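Local atomic coordinates of peptide amidase (Stenotrophomonas maltophilia, PDB entry 1M22), a protein that probably hydrolyses amide bonds as a peptide amidase of the amidase signature family. Residues 23-26 with 27-31; 399-402 with 403-407. One frame throughout, in Å; residues are numbered along the deposited sequence.

Contact 1. Residues 23-26 with 27-31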
# COMPACT_ATOMS: atom_id res chain seq x y z
N GLY A 23 17.49 23.35 -12.20
CA GLY A 23 17.21 24.67 -11.65
C GLY A 23 15.92 25.30 -12.12
O GLY A 23 15.73 26.51 -11.98
N GLU A 24 15.02 24.50 -12.68
CA GLU A 24 13.75 25.03 -13.17
C GLU A 24 12.62 24.82 -12.17
O GLU A 24 11.49 25.24 -12.39
CB GLU A 24 13.37 24.36 -14.50
CG GLU A 24 14.32 24.68 -15.64
CD GLU A 24 13.78 24.23 -16.98
OE1 GLU A 24 12.73 24.76 -17.39
OE2 GLU A 24 14.41 23.37 -17.62
N LEU A 25 12.95 24.16 -11.06
CA LEU A 25 11.98 23.88 -10.01
C LEU A 25 12.71 23.63 -8.71
O LEU A 25 13.84 23.13 -8.71
CB LEU A 25 11.16 22.63 -10.37
CG LEU A 25 10.15 22.08 -9.36
CD1 LEU A 25 9.01 23.07 -9.19
CD2 LEU A 25 9.62 20.74 -9.84
N ASP A 26 12.10 24.00 -7.59
CA ASP A 26 12.72 23.72 -6.30
C ASP A 26 11.71 23.02 -5.41
O ASP A 26 10.50 23.03 -5.69
CB ASP A 26 13.26 24.98 -5.62
CG ASP A 26 12.24 26.08 -5.52
OD1 ASP A 26 11.06 25.79 -5.25
OD2 ASP A 26 12.64 27.25 -5.68
N SER A 27 12.20 22.40 -4.35
CA SER A 27 11.34 21.66 -3.45
C SER A 27 10.24 22.50 -2.80
O SER A 27 9.11 22.03 -2.65
CB SER A 27 12.17 20.97 -2.38
OG SER A 27 11.37 20.06 -1.64
N THR A 28 10.55 23.73 -2.41
CA THR A 28 9.54 24.55 -1.76
C THR A 28 8.37 24.87 -2.70
O THR A 28 7.22 24.88 -2.29
CB THR A 28 10.13 25.87 -1.20
OG1 THR A 28 10.80 26.59 -2.24
CG2 THR A 28 11.11 25.57 -0.08
N THR A 29 8.67 25.11 -3.98
CA THR A 29 7.62 25.40 -4.95
C THR A 29 6.74 24.17 -5.13
O THR A 29 5.51 24.26 -5.10
CB THR A 29 8.22 25.80 -6.31
OG1 THR A 29 9.00 27.00 -6.16
CG2 THR A 29 7.12 26.06 -7.33
N LEU A 30 7.37 23.02 -5.32
CA LEU A 30 6.64 21.77 -5.51
C LEU A 30 5.81 21.43 -4.27
O LEU A 30 4.63 21.08 -4.37
CB LEU A 30 7.63 20.64 -5.81
CG LEU A 30 7.07 19.25 -6.12
CD1 LEU A 30 6.09 19.31 -7.28
CD2 LEU A 30 8.23 18.32 -6.46
N THR A 31 6.43 21.55 -3.10
CA THR A 31 5.76 21.27 -1.84
C THR A 31 4.55 22.18 -1.62
O THR A 31 3.47 21.70 -1.28
CB THR A 31 6.75 21.40 -0.66
OG1 THR A 31 7.76 20.40 -0.78
CG2 THR A 31 6.03 21.24 0.67
O HOH W 1 10.37 26.74 -8.63
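The carboxylate of D26 reaches forward over the first turn of helix 27-43 and meets T29 through a single oxygen. OD1 accepts the backbone N-H of T29 at 2.8 Å, nearly in line with its C-O bond, and takes the T29 hydroxyl as well, OG1 lying 2.6 Å from OD1 on the syn side, 29° out of the carboxylate plane. CG of D26 sits between the backbone N and the carbonyl carbon (chi1 52°), which swings OD1 toward T29. T29 OG1 stands beside its backbone N (chi1 -62°), so that hydroxyl and amide face the same oxygen, and a water donates to that hydroxyl from 2.8 Å. D26 is thus the N-cap of the helix, and its carbonyl O accepts the first i to i+4 bond, from L30 N at 3.2 Å. One residue earlier, L25 approaches the helix with a methyl, CD1 resting 4.0 Å from T29 CG2; Y8 touches both side chains. One turn on, T31 OG1 donates to S27 O at 2.8 Å from above the carbonyl plane, and the same oxygen receives T31 N. The helix start is bound to helix 58-70, where D66 accepts the backbone N-H groups of S27 and T28.

Contact 2. Residues 399-402 with 403-407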
# COMPACT_ATOMS: atom_id res chain seq x y z
N GLU A 399 2.75 -24.50 -1.30
CA GLU A 399 1.71 -25.31 -1.92
C GLU A 399 0.65 -24.49 -2.64
O GLU A 399 -0.36 -25.03 -3.10
CB GLU A 399 1.07 -26.21 -0.85
CG GLU A 399 2.02 -27.31 -0.37
CD GLU A 399 1.53 -28.01 0.88
OE1 GLU A 399 0.30 -28.12 1.08
OE2 GLU A 399 2.38 -28.47 1.67
N GLY A 400 0.89 -23.19 -2.76
CA GLY A 400 -0.04 -22.31 -3.45
C GLY A 400 0.64 -21.63 -4.62
O GLY A 400 0.73 -22.19 -5.71
N ILE A 401 1.12 -20.41 -4.40
CA ILE A 401 1.79 -19.66 -5.45
C ILE A 401 2.98 -20.44 -6.04
O ILE A 401 3.12 -20.53 -7.27
CB ILE A 401 2.30 -18.30 -4.92
CG1 ILE A 401 1.10 -17.36 -4.70
CG2 ILE A 401 3.30 -17.69 -5.90
CD1 ILE A 401 1.46 -16.08 -3.95
N ASP A 402 3.82 -21.01 -5.19
CA ASP A 402 4.98 -21.74 -5.68
C ASP A 402 4.60 -22.98 -6.48
O ASP A 402 5.28 -23.33 -7.45
CB ASP A 402 5.92 -22.12 -4.54
CG ASP A 402 6.53 -20.90 -3.86
OD1 ASP A 402 6.82 -19.91 -4.57
OD2 ASP A 402 6.72 -20.95 -2.63
N ALA A 403 3.53 -23.65 -6.08
CA ALA A 403 3.09 -24.85 -6.80
C ALA A 403 2.64 -24.47 -8.20
O ALA A 403 2.93 -25.17 -9.17
CB ALA A 403 1.96 -25.53 -6.04
N ALA A 404 1.92 -23.35 -8.32
CA ALA A 404 1.45 -22.90 -9.63
C ALA A 404 2.63 -22.46 -10.50
O ALA A 404 2.67 -22.77 -11.69
CB ALA A 404 0.46 -21.75 -9.46
N LEU A 405 3.58 -21.74 -9.91
CA LEU A 405 4.74 -21.29 -10.67
C LEU A 405 5.56 -22.47 -11.19
O LEU A 405 6.02 -22.47 -12.32
CB LEU A 405 5.63 -20.39 -9.81
CG LEU A 405 5.04 -19.05 -9.35
CD1 LEU A 405 5.99 -18.40 -8.36
CD2 LEU A 405 4.79 -18.14 -10.55
N ALA A 406 5.73 -23.49 -10.35
CA ALA A 406 6.51 -24.67 -10.73
C ALA A 406 5.83 -25.55 -11.78
O ALA A 406 6.49 -26.10 -12.65
CB ALA A 406 6.83 -25.50 -9.50
N ALA A 407 4.50 -25.68 -11.69
CA ALA A 407 3.76 -26.53 -12.61
C ALA A 407 3.92 -26.18 -14.09
O ALA A 407 3.85 -27.07 -14.94
CB ALA A 407 2.28 -26.53 -12.24
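Apolar contact joins I401 to L405 on helix 383-407, whose side chains run parallel to each other, one turn apart. The CG2 methyl of I401 comes within 3.7 Å of L405 CD1, methyl against methyl. That branch of I401 is anti to the backbone N and beside the carbonyl carbon, which brings it along the helix toward L405. In L405, CG stands beside its own backbone N (chi1 -65°) and lies 3.2 Å from I401 O, so the base of the leucine packs on the carbonyl of the preceding turn. L405 also reaches L413 of strand 412-416, and A404 touches the same residue: this face of the helix packs on the strand through L413, while A406 is exposed.

Backbone bonds follow the i to i+4 pattern of an alpha-helix. A404 N donates to G400 O at 3.1 Å, L405 N to I401 O at 2.9 Å and A406 N to D402 O at 2.9 Å. The first acceptors, G400 O and I401 O, lie in the wider pi-type turn at 399-401.

The polar side chains find their partners beyond the two segments. D402 splits its carboxylate, OD2 bonding to the hydroxyl of Y444 and OD1 to that of T466, while OD1 also lies 4.2 Å from L405 CD1. E399 forms a salt bridge with R394.

Overall arrangement
From the N terminus, the chain passes through helix 13-21 and the short loop that follows it, and contact 1 marks the turn from that loop into helix 27-43, beside helix 58-70. Contact 2 comes much later, toward the C-terminal end of helix 383-407. Each contact lies within one continuous stretch, so neither closes a long loop; they follow in series, without nesting or crossing. The centres of contacts 1 and 2 lie about 47 Å apart, on opposite sides of the chain's centre. Contact 1 ties the N-terminal helices to strand 123-128 near one edge of the mixed sheet, contact 2 packs on strand 412-416 nearer the other, and both lie away from the active-site residues.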